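Local structure of pyruvate carboxylase n-terminal domain (Aquifex aeolicus, 1ULZ) at residues A14-R19 and G364-H369; L68-G73 and E95-T100; R117-M122 and V127-G132; Q211-K216 and I312-G317. The protein belongs to the biotin carboxylase family, with an ATP-grasp core flanked by N- and C-terminal domains, and forms the N-terminal part of a pyruvate carboxylase. The protein carries 1 engineered substitution. One frame throughout, in Å; residues are numbered along the deposited sequence.

Contact 1 of 4, residues A14-R19 and G364-H369; sequences AVRIIR and GIRVEH
Arg16 lays its aliphatic shaft against the carboxylate of Glu368, with Arg16 CD 3.2 Å from Glu368 OE1. Beyond that point Arg16 NE stands 3.4 Å from Arg366 NH2. Both are donors, and the two guanidinium planes are turned 65° apart, with Arg16 NE at the edge of the Arg366 group. The pairing is understandable because both arginines form salt bridges with one carboxylate, that of Glu300; Arg16 also reaches Asp306 and His296. A bend at chi2 (78°) takes the Arg16 chain off its helix toward this cluster. At the smaller end of the contact, Val15 CG1 lies 4.0 Å from His369 O.

Helix 11-24 follows the first strand of the Rossmann-like N-terminal domain, and strand 365-369, from the C-terminal part, is the outermost strand of the large antiparallel sheet, which also contains ATP-grasp strands, so an interdomain seam is closed here in a mainly polar way.

Glu368 is held in turn by Arg366, whose extended chain grips Glu368 OE2 side-on through Arg366 NE and NH2, each at 2.8 Å. The NE bond meets the anti side of the carboxylate. Farther out, the His369 imidazole bonds to Tyr357 and stacks on Tyr358 of the second subunit, whose Gly362 packs on Arg366 and Glu368.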
loop_
_atom_site.group_PDB
_atom_site.type_symbol
_atom_site.label_atom_id
_atom_site.label_comp_id
_atom_site.label_asym_id
_atom_site.label_seq_id
_atom_site.Cartn_x
_atom_site.Cartn_y
_atom_site.Cartn_z
ATOM N N ALA A 14 -5.446 -16.165 -6.782
ATOM C CA ALA A 14 -6.373 -16.826 -5.862
ATOM C C ALA A 14 -6.360 -16.087 -4.525
ATOM O O ALA A 14 -7.395 -15.941 -3.877
ATOM C CB ALA A 14 -5.986 -18.289 -5.658
ATOM N N VAL A 15 -5.179 -15.624 -4.124
ATOM C CA VAL A 15 -5.018 -14.876 -2.878
ATOM C C VAL A 15 -5.751 -13.538 -2.988
ATOM O O VAL A 15 -6.445 -13.128 -2.063
ATOM C CB VAL A 15 -3.522 -14.617 -2.573
ATOM C CG1 VAL A 15 -3.385 -13.625 -1.427
ATOM C CG2 VAL A 15 -2.829 -15.933 -2.218
ATOM N N ARG A 16 -5.595 -12.872 -4.130
ATOM C CA ARG A 16 -6.253 -11.593 -4.392
ATOM C C ARG A 16 -7.767 -11.740 -4.271
ATOM O O ARG A 16 -8.424 -10.937 -3.619
ATOM C CB ARG A 16 -5.917 -11.100 -5.802
ATOM C CG ARG A 16 -6.700 -9.858 -6.246
ATOM C CD ARG A 16 -6.129 -8.584 -5.638
ATOM N NE ARG A 16 -6.886 -7.386 -5.998
ATOM C CZ ARG A 16 -8.025 -7.011 -5.421
ATOM N NH1 ARG A 16 -8.557 -7.741 -4.446
ATOM N NH2 ARG A 16 -8.627 -5.896 -5.807
ATOM N N ILE A 17 -8.312 -12.772 -4.909
ATOM C CA ILE A 17 -9.748 -13.024 -4.874
ATOM C C ILE A 17 -10.215 -13.384 -3.462
ATOM O O ILE A 17 -11.241 -12.883 -2.997
ATOM C CB ILE A 17 -10.141 -14.161 -5.851
ATOM C CG1 ILE A 17 -9.759 -13.767 -7.282
ATOM C CG2 ILE A 17 -11.644 -14.430 -5.766
ATOM C CD1 ILE A 17 -9.875 -14.886 -8.280
ATOM N N ILE A 18 -9.466 -14.246 -2.779
ATOM C CA ILE A 18 -9.829 -14.638 -1.420
ATOM C C ILE A 18 -9.869 -13.425 -0.486
ATOM O O ILE A 18 -10.769 -13.307 0.340
ATOM C CB ILE A 18 -8.850 -15.699 -0.851
ATOM C CG1 ILE A 18 -9.135 -17.062 -1.488
ATOM C CG2 ILE A 18 -8.995 -15.801 0.662
ATOM C CD1 ILE A 18 -8.158 -18.140 -1.084
ATOM N N ARG A 19 -8.910 -12.516 -0.624
ATOM C CA ARG A 19 -8.895 -11.337 0.238
ATOM C C ARG A 19 -10.142 -10.480 0.016
ATOM O O ARG A 19 -10.748 -9.993 0.972
ATOM C CB ARG A 19 -7.640 -10.486 -0.003
ATOM C CG ARG A 19 -7.599 -9.243 0.882
ATOM C CD ARG A 19 -6.273 -8.517 0.821
ATOM N NE ARG A 19 -5.154 -9.367 1.207
ATOM C CZ ARG A 19 -5.039 -9.978 2.382
ATOM N NH1 ARG A 19 -5.981 -9.842 3.305
ATOM N NH2 ARG A 19 -3.977 -10.723 2.637
ATOM N N GLY A 364 3.186 4.176 -0.533
ATOM C CA GLY A 364 3.069 3.987 -1.971
ATOM C C GLY A 364 3.502 2.635 -2.513
ATOM O O GLY A 364 3.651 2.465 -3.722
ATOM N N ILE A 365 3.701 1.668 -1.625
ATOM C CA ILE A 365 4.132 0.343 -2.043
ATOM C C ILE A 365 3.064 -0.710 -1.787
ATOM O O ILE A 365 2.509 -0.791 -0.691
ATOM C CB ILE A 365 5.422 -0.086 -1.302
ATOM C CG1 ILE A 365 6.571 0.856 -1.670
ATOM C CG2 ILE A 365 5.767 -1.540 -1.639
ATOM C CD1 ILE A 365 7.847 0.546 -0.928
ATOM N N ARG A 366 2.788 -1.517 -2.807
ATOM C CA ARG A 366 1.801 -2.584 -2.714
ATOM C C ARG A 366 2.393 -3.877 -3.264
ATOM O O ARG A 366 3.063 -3.876 -4.302
ATOM C CB ARG A 366 0.542 -2.213 -3.503
ATOM C CG ARG A 366 -0.499 -3.327 -3.588
ATOM C CD ARG A 366 -1.745 -2.855 -4.326
ATOM N NE ARG A 366 -2.659 -3.956 -4.612
ATOM C CZ ARG A 366 -3.804 -3.831 -5.275
ATOM N NH1 ARG A 366 -4.186 -2.644 -5.732
ATOM N NH2 ARG A 366 -4.569 -4.895 -5.477
ATOM N N VAL A 367 2.149 -4.979 -2.569
ATOM C CA VAL A 367 2.667 -6.264 -3.010
ATOM C C VAL A 367 1.561 -7.308 -3.133
ATOM O O VAL A 367 0.772 -7.499 -2.207
ATOM C CB VAL A 367 3.746 -6.808 -2.034
ATOM C CG1 VAL A 367 4.291 -8.134 -2.553
ATOM C CG2 VAL A 367 4.876 -5.788 -1.871
ATOM N N GLU A 368 1.502 -7.958 -4.293
ATOM C CA GLU A 368 0.530 -9.018 -4.565
ATOM C C GLU A 368 1.316 -10.326 -4.686
ATOM O O GLU A 368 2.014 -10.539 -5.673
ATOM C CB GLU A 368 -0.202 -8.757 -5.888
ATOM C CG GLU A 368 -1.132 -7.553 -5.917
ATOM C CD GLU A 368 -2.365 -7.717 -5.042
ATOM O OE1 GLU A 368 -2.949 -8.826 -5.019
ATOM O OE2 GLU A 368 -2.759 -6.728 -4.385
ATOM N N HIS A 369 1.222 -11.203 -3.693
ATOM C CA HIS A 369 1.970 -12.455 -3.768
ATOM C C HIS A 369 1.432 -13.581 -2.891
ATOM O O HIS A 369 0.570 -13.380 -2.032
ATOM C CB HIS A 369 3.438 -12.215 -3.392
ATOM C CG HIS A 369 3.653 -11.978 -1.929
ATOM N ND1 HIS A 369 4.880 -12.132 -1.322
ATOM C CD2 HIS A 369 2.789 -11.630 -0.945
ATOM C CE1 HIS A 369 4.762 -11.896 -0.026
ATOM N NE2 HIS A 369 3.503 -11.591 0.228
#

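Contact 2 of 4, residues L68-G73 and E95-T100; sequences LALEVG and EEAGIT
Ile99 pushes its terminal methyl into the angle between two consecutive helix residues: CD1 is 3.6 Å from Ala69 CB and 4.0 Å from Leu70 CD2. The short alanine lets the isoleucine close in on the helix, while the longer leucine reaches across to meet it. Ile99 CG1 is anti to the carbonyl carbon (chi1 -69°), and with chi2 near 171° the chain runs out straight, so that CD1 leads the approach. Leu70 does not set off directly at the other segment, yet its branched end comes over to it. Leu70 CD2 touches Ala97 O at 3.7 Å, and Leu70 CD1 stands 4.4 Å from Ala97 CB. The interface is thus wholly apolar apart from that one carbonyl, buried on its Ile99 and Ala69 side and open to solvent toward Leu70.

What delivers Ile99 to this place is the end of helix 88-96. Gly98 takes a positive phi and closes a Schellman motif, its N bonded to Glu95 O at 2.8 Å, which reverses the chain just ahead of the isoleucine.

Helix 62-71 precedes strand 76-78 of the parallel sheet, and helix 88-96 makes the beta-alpha-beta crossover from that strand to strand 100-101. Ile99 rests on Ile77 and Ala69 on Ala74, while Leu68 faces Ile31 and Tyr49, so the contact lies where two successive Rossmann-like connections adjoin over the sheet.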
loop_
_atom_site.group_PDB
_atom_site.type_symbol
_atom_site.label_atom_id
_atom_site.label_comp_id
_atom_site.label_asym_id
_atom_site.label_seq_id
_atom_site.Cartn_x
_atom_site.Cartn_y
_atom_site.Cartn_z
ATOM N N LEU A 68 -18.217 -29.963 -7.504
ATOM C CA LEU A 68 -17.720 -29.649 -6.168
ATOM C C LEU A 68 -18.465 -28.437 -5.612
ATOM O O LEU A 68 -18.935 -28.455 -4.479
ATOM C CB LEU A 68 -16.208 -29.370 -6.205
ATOM C CG LEU A 68 -15.559 -28.900 -4.894
ATOM C CD1 LEU A 68 -15.717 -29.954 -3.817
ATOM C CD2 LEU A 68 -14.087 -28.602 -5.131
ATOM N N ALA A 69 -18.578 -27.382 -6.414
ATOM C CA ALA A 69 -19.284 -26.176 -5.980
ATOM C C ALA A 69 -20.677 -26.554 -5.486
ATOM O O ALA A 69 -21.108 -26.130 -4.415
ATOM C CB ALA A 69 -19.393 -25.190 -7.134
ATOM N N LEU A 70 -21.374 -27.358 -6.281
ATOM C CA LEU A 70 -22.713 -27.809 -5.929
ATOM C C LEU A 70 -22.671 -28.645 -4.659
ATOM O O LEU A 70 -23.541 -28.529 -3.798
ATOM C CB LEU A 70 -23.306 -28.639 -7.071
ATOM C CG LEU A 70 -23.588 -27.899 -8.383
ATOM C CD1 LEU A 70 -23.993 -28.901 -9.455
ATOM C CD2 LEU A 70 -24.692 -26.861 -8.167
ATOM N N GLU A 71 -21.647 -29.481 -4.537
ATOM C CA GLU A 71 -21.516 -30.336 -3.363
ATOM C C GLU A 71 -21.355 -29.566 -2.059
ATOM O O GLU A 71 -21.951 -29.937 -1.045
ATOM C CB GLU A 71 -20.332 -31.296 -3.523
ATOM C CG GLU A 71 -20.165 -32.243 -2.337
ATOM C CD GLU A 71 -18.962 -33.164 -2.479
ATOM O OE1 GLU A 71 -18.784 -34.034 -1.600
ATOM O OE2 GLU A 71 -18.197 -33.016 -3.463
ATOM N N VAL A 72 -20.558 -28.501 -2.067
ATOM C CA VAL A 72 -20.345 -27.736 -0.838
ATOM C C VAL A 72 -21.174 -26.461 -0.725
ATOM O O VAL A 72 -20.901 -25.607 0.122
ATOM C CB VAL A 72 -18.850 -27.365 -0.653
ATOM C CG1 VAL A 72 -18.002 -28.634 -0.580
ATOM C CG2 VAL A 72 -18.388 -26.474 -1.790
ATOM N N GLY A 73 -22.179 -26.319 -1.578
ATOM C CA GLY A 73 -23.014 -25.136 -1.501
ATOM C C GLY A 73 -22.354 -23.821 -1.887
ATOM O O GLY A 73 -22.595 -22.792 -1.253
ATOM N N GLU A 95 -24.045 -21.367 -15.396
ATOM C CA GLU A 95 -25.381 -20.779 -15.424
ATOM C C GLU A 95 -26.443 -21.872 -15.343
ATOM O O GLU A 95 -27.324 -21.828 -14.492
ATOM C CB GLU A 95 -25.583 -19.972 -16.710
ATOM C CG GLU A 95 -26.889 -19.194 -16.750
ATOM C CD GLU A 95 -27.136 -18.528 -18.096
ATOM O OE1 GLU A 95 -27.538 -19.231 -19.051
ATOM O OE2 GLU A 95 -26.919 -17.300 -18.201
ATOM N N GLU A 96 -26.341 -22.859 -16.227
ATOM C CA GLU A 96 -27.296 -23.962 -16.273
ATOM C C GLU A 96 -27.376 -24.734 -14.961
ATOM O O GLU A 96 -28.415 -25.304 -14.633
ATOM C CB GLU A 96 -26.927 -24.900 -17.427
ATOM C CG GLU A 96 -26.761 -24.145 -18.743
ATOM C CD GLU A 96 -26.385 -25.029 -19.914
ATOM O OE1 GLU A 96 -25.532 -25.934 -19.742
ATOM O OE2 GLU A 96 -26.930 -24.806 -21.019
ATOM N N ALA A 97 -26.282 -24.740 -14.201
ATOM C CA ALA A 97 -26.251 -25.449 -12.925
ATOM C C ALA A 97 -26.719 -24.557 -11.783
ATOM O O ALA A 97 -26.773 -24.983 -10.633
ATOM C CB ALA A 97 -24.840 -25.957 -12.645
ATOM N N GLY A 98 -27.051 -23.311 -12.101
ATOM C CA GLY A 98 -27.510 -22.396 -11.071
ATOM C C GLY A 98 -26.389 -21.707 -10.310
ATOM O O GLY A 98 -26.621 -21.127 -9.244
ATOM N N ILE A 99 -25.177 -21.763 -10.857
ATOM C CA ILE A 99 -24.012 -21.139 -10.226
ATOM C C ILE A 99 -23.682 -19.794 -10.878
ATOM O O ILE A 99 -23.677 -19.670 -12.103
ATOM C CB ILE A 99 -22.774 -22.071 -10.313
ATOM C CG1 ILE A 99 -22.986 -23.289 -9.405
ATOM C CG2 ILE A 99 -21.508 -21.316 -9.932
ATOM C CD1 ILE A 99 -21.946 -24.380 -9.569
ATOM N N THR A 100 -23.416 -18.783 -10.058
ATOM C CA THR A 100 -23.090 -17.461 -10.579
ATOM C C THR A 100 -21.640 -17.367 -11.035
ATOM O O THR A 100 -20.718 -17.376 -10.215
ATOM C CB THR A 100 -23.333 -16.357 -9.529
ATOM O OG1 THR A 100 -24.726 -16.302 -9.203
ATOM C CG2 THR A 100 -22.896 -14.998 -10.072
#

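Contact 3 of 4, residues R117-M122 and V127-G132; sequences RSKEVM and VPVVPG
Val127 opens the second segment by bonding back to Met122 in the helix: its backbone N donates to Met122 O at 2.9 Å, with an N-H...O angle of 156° and the donor tilted 33° from the carbonyl plane. The same oxygen is hugged by the valine side chain, Val127 CG2 lying 3.3 Å from Met122 O. That branch sits beside the valine's own backbone N, anti to the carbonyl carbon, which is why it comes along with the N-H. The two side chains then run side by side in the same direction, Met122 CB being 3.9 Å from Val127 CB. Met122 is folded at chi2 and chi3, which leaves Met122 SD 4.1 Å from Val127 CG2. Both residues also cover Phe285 of strand 283-289 and Ala261 of helix 248-264, so the pair is buried between helix 115-124, strand 283-289 and helix 248-264.

Pro128 turns its ring off to Tyr254, and its backbone bonds to Phe285. At Val129 the chain comes back to the helix. Val129 CG1, anti to the carbonyl carbon (chi1 -59°), is 3.9 Å from Lys119 CG and equally far from Lys119 O. Of the lysine side chain it is CG that does the touching; the chain bends at chi3 farther out. Val130 packs on Tyr284 and on Glu199 and Lys200, and Pro131 bonds by its backbone to Lys200.

The segment therefore leaves helix 115-124 and joins the course of strand 196-200, as the connection into the outlying lid subdomain does in ATP-grasp proteins of the biotin carboxylase family.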
loop_
_atom_site.group_PDB
_atom_site.type_symbol
_atom_site.label_atom_id
_atom_site.label_comp_id
_atom_site.label_asym_id
_atom_site.label_seq_id
_atom_site.Cartn_x
_atom_site.Cartn_y
_atom_site.Cartn_z
ATOM N N ARG A 117 -13.629 -12.037 -35.733
ATOM C CA ARG A 117 -15.030 -11.658 -35.737
ATOM C C ARG A 117 -15.332 -10.539 -34.737
ATOM O O ARG A 117 -16.131 -9.637 -35.019
ATOM C CB ARG A 117 -15.878 -12.895 -35.438
ATOM C CG ARG A 117 -17.375 -12.700 -35.620
ATOM C CD ARG A 117 -18.023 -12.240 -34.333
ATOM N NE ARG A 117 -19.217 -13.026 -34.022
ATOM C CZ ARG A 117 -20.307 -13.087 -34.788
ATOM N NH1 ARG A 117 -20.374 -12.406 -35.933
ATOM N NH2 ARG A 117 -21.339 -13.832 -34.409
ATOM N N SER A 118 -14.697 -10.583 -33.571
ATOM C CA SER A 118 -14.941 -9.552 -32.570
ATOM C C SER A 118 -14.418 -8.221 -33.103
ATOM O O SER A 118 -15.015 -7.171 -32.873
ATOM C CB SER A 118 -14.257 -9.909 -31.239
ATOM O OG SER A 118 -12.842 -9.830 -31.330
ATOM N N LYS A 119 -13.303 -8.265 -33.824
ATOM C CA LYS A 119 -12.738 -7.046 -34.386
ATOM C C LYS A 119 -13.755 -6.394 -35.326
ATOM O O LYS A 119 -13.782 -5.173 -35.465
ATOM C CB LYS A 119 -11.439 -7.356 -35.138
ATOM C CG LYS A 119 -10.726 -6.113 -35.677
ATOM C CD LYS A 119 -9.274 -6.404 -36.038
ATOM C CE LYS A 119 -8.493 -6.866 -34.801
ATOM N NZ LYS A 119 -7.044 -7.157 -35.075
ATOM N N GLU A 120 -14.592 -7.213 -35.964
ATOM C CA GLU A 120 -15.621 -6.708 -36.875
ATOM C C GLU A 120 -16.781 -6.133 -36.080
ATOM O O GLU A 120 -17.381 -5.132 -36.466
ATOM C CB GLU A 120 -16.143 -7.822 -37.792
ATOM C CG GLU A 120 -15.417 -7.909 -39.120
ATOM C CD GLU A 120 -15.223 -6.542 -39.755
ATOM O OE1 GLU A 120 -14.114 -5.969 -39.610
ATOM O OE2 GLU A 120 -16.178 -6.025 -40.381
ATOM N N VAL A 121 -17.100 -6.778 -34.966
ATOM C CA VAL A 121 -18.175 -6.299 -34.112
ATOM C C VAL A 121 -17.781 -4.943 -33.527
ATOM O O VAL A 121 -18.551 -3.986 -33.586
ATOM C CB VAL A 121 -18.456 -7.293 -32.970
ATOM C CG1 VAL A 121 -19.430 -6.685 -31.974
ATOM C CG2 VAL A 121 -19.033 -8.582 -33.544
ATOM N N MET A 122 -16.572 -4.859 -32.976
ATOM C CA MET A 122 -16.093 -3.606 -32.397
ATOM C C MET A 122 -16.030 -2.499 -33.452
ATOM O O MET A 122 -16.421 -1.358 -33.201
ATOM C CB MET A 122 -14.713 -3.810 -31.772
ATOM C CG MET A 122 -14.717 -4.711 -30.537
ATOM S SD MET A 122 -15.638 -3.990 -29.147
ATOM C CE MET A 122 -17.187 -4.791 -29.357
ATOM N N VAL A 127 -15.534 1.414 -32.861
ATOM C CA VAL A 127 -14.184 1.277 -32.321
ATOM C C VAL A 127 -13.166 1.241 -33.457
ATOM O O VAL A 127 -13.279 0.433 -34.374
ATOM C CB VAL A 127 -14.037 -0.025 -31.493
ATOM C CG1 VAL A 127 -12.655 -0.084 -30.847
ATOM C CG2 VAL A 127 -15.135 -0.100 -30.438
ATOM N N PRO A 128 -12.161 2.127 -33.412
ATOM C CA PRO A 128 -11.136 2.168 -34.456
ATOM C C PRO A 128 -10.266 0.919 -34.487
ATOM O O PRO A 128 -9.856 0.401 -33.445
ATOM C CB PRO A 128 -10.335 3.423 -34.110
ATOM C CG PRO A 128 -10.492 3.519 -32.618
ATOM C CD PRO A 128 -11.953 3.204 -32.431
ATOM N N VAL A 129 -9.999 0.441 -35.695
ATOM C CA VAL A 129 -9.173 -0.735 -35.901
ATOM C C VAL A 129 -8.120 -0.357 -36.935
ATOM O O VAL A 129 -8.239 0.681 -37.588
ATOM C CB VAL A 129 -10.012 -1.920 -36.434
ATOM C CG1 VAL A 129 -11.122 -2.253 -35.449
ATOM C CG2 VAL A 129 -10.596 -1.574 -37.795
ATOM N N VAL A 130 -7.087 -1.181 -37.081
ATOM C CA VAL A 130 -6.040 -0.882 -38.048
ATOM C C VAL A 130 -6.634 -0.952 -39.456
ATOM O O VAL A 130 -7.185 -1.973 -39.856
ATOM C CB VAL A 130 -4.866 -1.881 -37.936
ATOM C CG1 VAL A 130 -3.854 -1.622 -39.039
ATOM C CG2 VAL A 130 -4.197 -1.748 -36.577
ATOM N N PRO A 131 -6.536 0.144 -40.219
ATOM C CA PRO A 131 -7.081 0.159 -41.581
ATOM C C PRO A 131 -6.297 -0.724 -42.547
ATOM O O PRO A 131 -5.105 -0.952 -42.373
ATOM C CB PRO A 131 -7.038 1.638 -41.953
ATOM C CG PRO A 131 -5.835 2.137 -41.205
ATOM C CD PRO A 131 -5.979 1.459 -39.855
ATOM N N GLY A 132 -6.984 -1.229 -43.560
ATOM C CA GLY A 132 -6.339 -2.087 -44.535
ATOM C C GLY A 132 -7.304 -2.427 -45.649
ATOM O O GLY A 132 -8.339 -1.775 -45.801
#

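Contact 4 of 4, residues Q211-K216 and I312-G317; sequences QVLGDK and IKIAAG
The peptide group joining Gly214 to Asp215 is the flat surface that Ile314 covers. Ile314 CD1 sits over one face, 3.2 Å from Gly214 O and 3.8 Å from Gly214 C, while Ile314 CG2 comes up beside the same oxygen at 3.5 Å. Within the ATP-grasp fold, helix 307-315 here meets the chain as it leaves strand 206-214 of the large antiparallel sheet. The isoleucine lies directly on the main chain at Gly214 and Asp215.

Two side chains flank the methyl groups. Leu213 CD1 reaches Ile314 CD1 at 3.9 Å; with CG anti to the backbone N (chi1 -171°) the leucine is carried over to the helix from the strand. On the other side Lys216 runs past the end of the helix, its CG over Ile314 O and near CG2, its chain bent at chi2 and chi3.

Asp215 turns its carboxylate away from the helix and into the turn beyond: OD2 accepts from the backbone N of His217 and of Asn219, and OD1 from Leu320 N. The loop after the helix is thereby tied to the end of the strand.

Ile314 O serves two donors. Gly317 N, 2.8 Å from Ile314 O, belongs to the Schellman motif that ends the helix, and a water donates to Ile314 O at 2.8 Å while accepting from Lys216 N at 2.9 Å.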
loop_
_atom_site.group_PDB
_atom_site.type_symbol
_atom_site.label_atom_id
_atom_site.label_comp_id
_atom_site.label_asym_id
_atom_site.label_seq_id
_atom_site.Cartn_x
_atom_site.Cartn_y
_atom_site.Cartn_z
ATOM N N GLN A 211 -9.357 -0.365 -19.205
ATOM C CA GLN A 211 -10.030 -1.175 -18.200
ATOM C C GLN A 211 -11.527 -0.874 -18.269
ATOM O O GLN A 211 -11.941 0.284 -18.205
ATOM C CB GLN A 211 -9.510 -0.838 -16.799
ATOM C CG GLN A 211 -10.207 -1.597 -15.678
ATOM C CD GLN A 211 -10.051 -3.101 -15.799
ATOM O OE1 GLN A 211 -8.938 -3.623 -15.769
ATOM N NE2 GLN A 211 -11.170 -3.808 -15.938
ATOM N N VAL A 212 -12.334 -1.918 -18.403
ATOM C CA VAL A 212 -13.782 -1.754 -18.471
ATOM C C VAL A 212 -14.434 -2.361 -17.229
ATOM O O VAL A 212 -13.922 -3.326 -16.668
ATOM C CB VAL A 212 -14.351 -2.448 -19.725
ATOM C CG1 VAL A 212 -15.853 -2.249 -19.801
ATOM C CG2 VAL A 212 -13.671 -1.900 -20.966
ATOM N N LEU A 213 -15.552 -1.785 -16.795
ATOM C CA LEU A 213 -16.272 -2.290 -15.629
ATOM C C LEU A 213 -17.732 -1.867 -15.738
ATOM O O LEU A 213 -18.044 -0.679 -15.840
ATOM C CB LEU A 213 -15.665 -1.739 -14.325
ATOM C CG LEU A 213 -16.173 -2.339 -13.002
ATOM C CD1 LEU A 213 -15.828 -3.813 -12.948
ATOM C CD2 LEU A 213 -15.550 -1.609 -11.814
ATOM N N GLY A 214 -18.629 -2.843 -15.741
ATOM C CA GLY A 214 -20.040 -2.520 -15.842
ATOM C C GLY A 214 -20.894 -3.434 -14.988
ATOM O O GLY A 214 -20.522 -4.576 -14.738
ATOM N N ASP A 215 -22.032 -2.934 -14.525
ATOM C CA ASP A 215 -22.922 -3.755 -13.717
ATOM C C ASP A 215 -23.941 -4.409 -14.651
ATOM O O ASP A 215 -23.913 -4.175 -15.862
ATOM C CB ASP A 215 -23.603 -2.909 -12.635
ATOM C CG ASP A 215 -24.504 -1.819 -13.202
ATOM O OD1 ASP A 215 -24.846 -0.891 -12.437
ATOM O OD2 ASP A 215 -24.883 -1.887 -14.392
ATOM N N LYS A 216 -24.827 -5.239 -14.113
ATOM C CA LYS A 216 -25.812 -5.911 -14.956
ATOM C C LYS A 216 -27.045 -5.040 -15.185
ATOM O O LYS A 216 -28.108 -5.532 -15.557
ATOM C CB LYS A 216 -26.216 -7.248 -14.322
ATOM C CG LYS A 216 -25.018 -8.093 -13.883
ATOM C CD LYS A 216 -25.242 -9.595 -14.060
ATOM C CE LYS A 216 -26.301 -10.142 -13.129
ATOM N NZ LYS A 216 -26.648 -11.559 -13.493
ATOM N N ILE A 312 -17.285 -9.097 -7.756
ATOM C CA ILE A 312 -18.165 -9.904 -6.922
ATOM C C ILE A 312 -19.496 -9.216 -6.639
ATOM O O ILE A 312 -20.549 -9.846 -6.729
ATOM C CB ILE A 312 -17.469 -10.280 -5.599
ATOM C CG1 ILE A 312 -16.162 -11.031 -5.911
ATOM C CG2 ILE A 312 -18.379 -11.167 -4.769
ATOM C CD1 ILE A 312 -15.205 -11.146 -4.746
ATOM N N LYS A 313 -19.452 -7.930 -6.307
ATOM C CA LYS A 313 -20.678 -7.185 -6.039
ATOM C C LYS A 313 -21.560 -7.176 -7.289
ATOM O O LYS A 313 -22.771 -7.348 -7.206
ATOM C CB LYS A 313 -20.352 -5.746 -5.625
ATOM C CG LYS A 313 -19.632 -5.639 -4.291
ATOM C CD LYS A 313 -19.374 -4.194 -3.886
ATOM C CE LYS A 313 -18.795 -4.145 -2.471
ATOM N NZ LYS A 313 -18.415 -2.769 -2.014
ATOM N N ILE A 314 -20.939 -6.983 -8.449
ATOM C CA ILE A 314 -21.681 -6.949 -9.705
ATOM C C ILE A 314 -22.298 -8.305 -10.021
ATOM O O ILE A 314 -23.457 -8.387 -10.427
ATOM C CB ILE A 314 -20.775 -6.503 -10.863
ATOM C CG1 ILE A 314 -20.487 -5.006 -10.726
ATOM C CG2 ILE A 314 -21.431 -6.818 -12.203
ATOM C CD1 ILE A 314 -19.442 -4.473 -11.683
ATOM N N ALA A 315 -21.528 -9.369 -9.821
ATOM C CA ALA A 315 -22.025 -10.714 -10.075
ATOM C C ALA A 315 -23.201 -11.002 -9.138
ATOM O O ALA A 315 -24.091 -11.781 -9.465
ATOM C CB ALA A 315 -20.909 -11.742 -9.861
ATOM N N ALA A 316 -23.193 -10.363 -7.971
ATOM C CA ALA A 316 -24.257 -10.550 -6.989
ATOM C C ALA A 316 -25.511 -9.792 -7.418
ATOM O O ALA A 316 -26.571 -9.944 -6.816
ATOM C CB ALA A 316 -23.800 -10.067 -5.619
ATOM N N GLY A 317 -25.379 -8.965 -8.451
ATOM C CA GLY A 317 -26.518 -8.208 -8.939
ATOM C C GLY A 317 -26.535 -6.772 -8.467
ATOM O O GLY A 317 -27.456 -6.023 -8.770
HETATM O O HOH W 1 -24.757 -6.054 -11.373
#

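How the contacts relate
Contact 1 closes the longest loop, and the other three are nested inside it, coming in series as 2, 3 and 4. Contact 2 belongs to the N-terminal Rossmann-like domain and contacts 3 and 4 to the ATP-grasp region, whereas contact 1 joins the N-terminal and C-terminal domains of the chain. Contacts 1 and 4, with centres about 20 Å apart, reach the same antiparallel sheet, and Ile312 of contact 4 packs on helix 11-24, which supplies contact 1. Contact 4 also touches contact 2 directly, Thr100 CG2 lying 3.5 Å from Ala315 O. Contact 3 stands apart, its centre about 35 Å from that of contact 1 across the chain's centre, where the lid connection departs from this joined body.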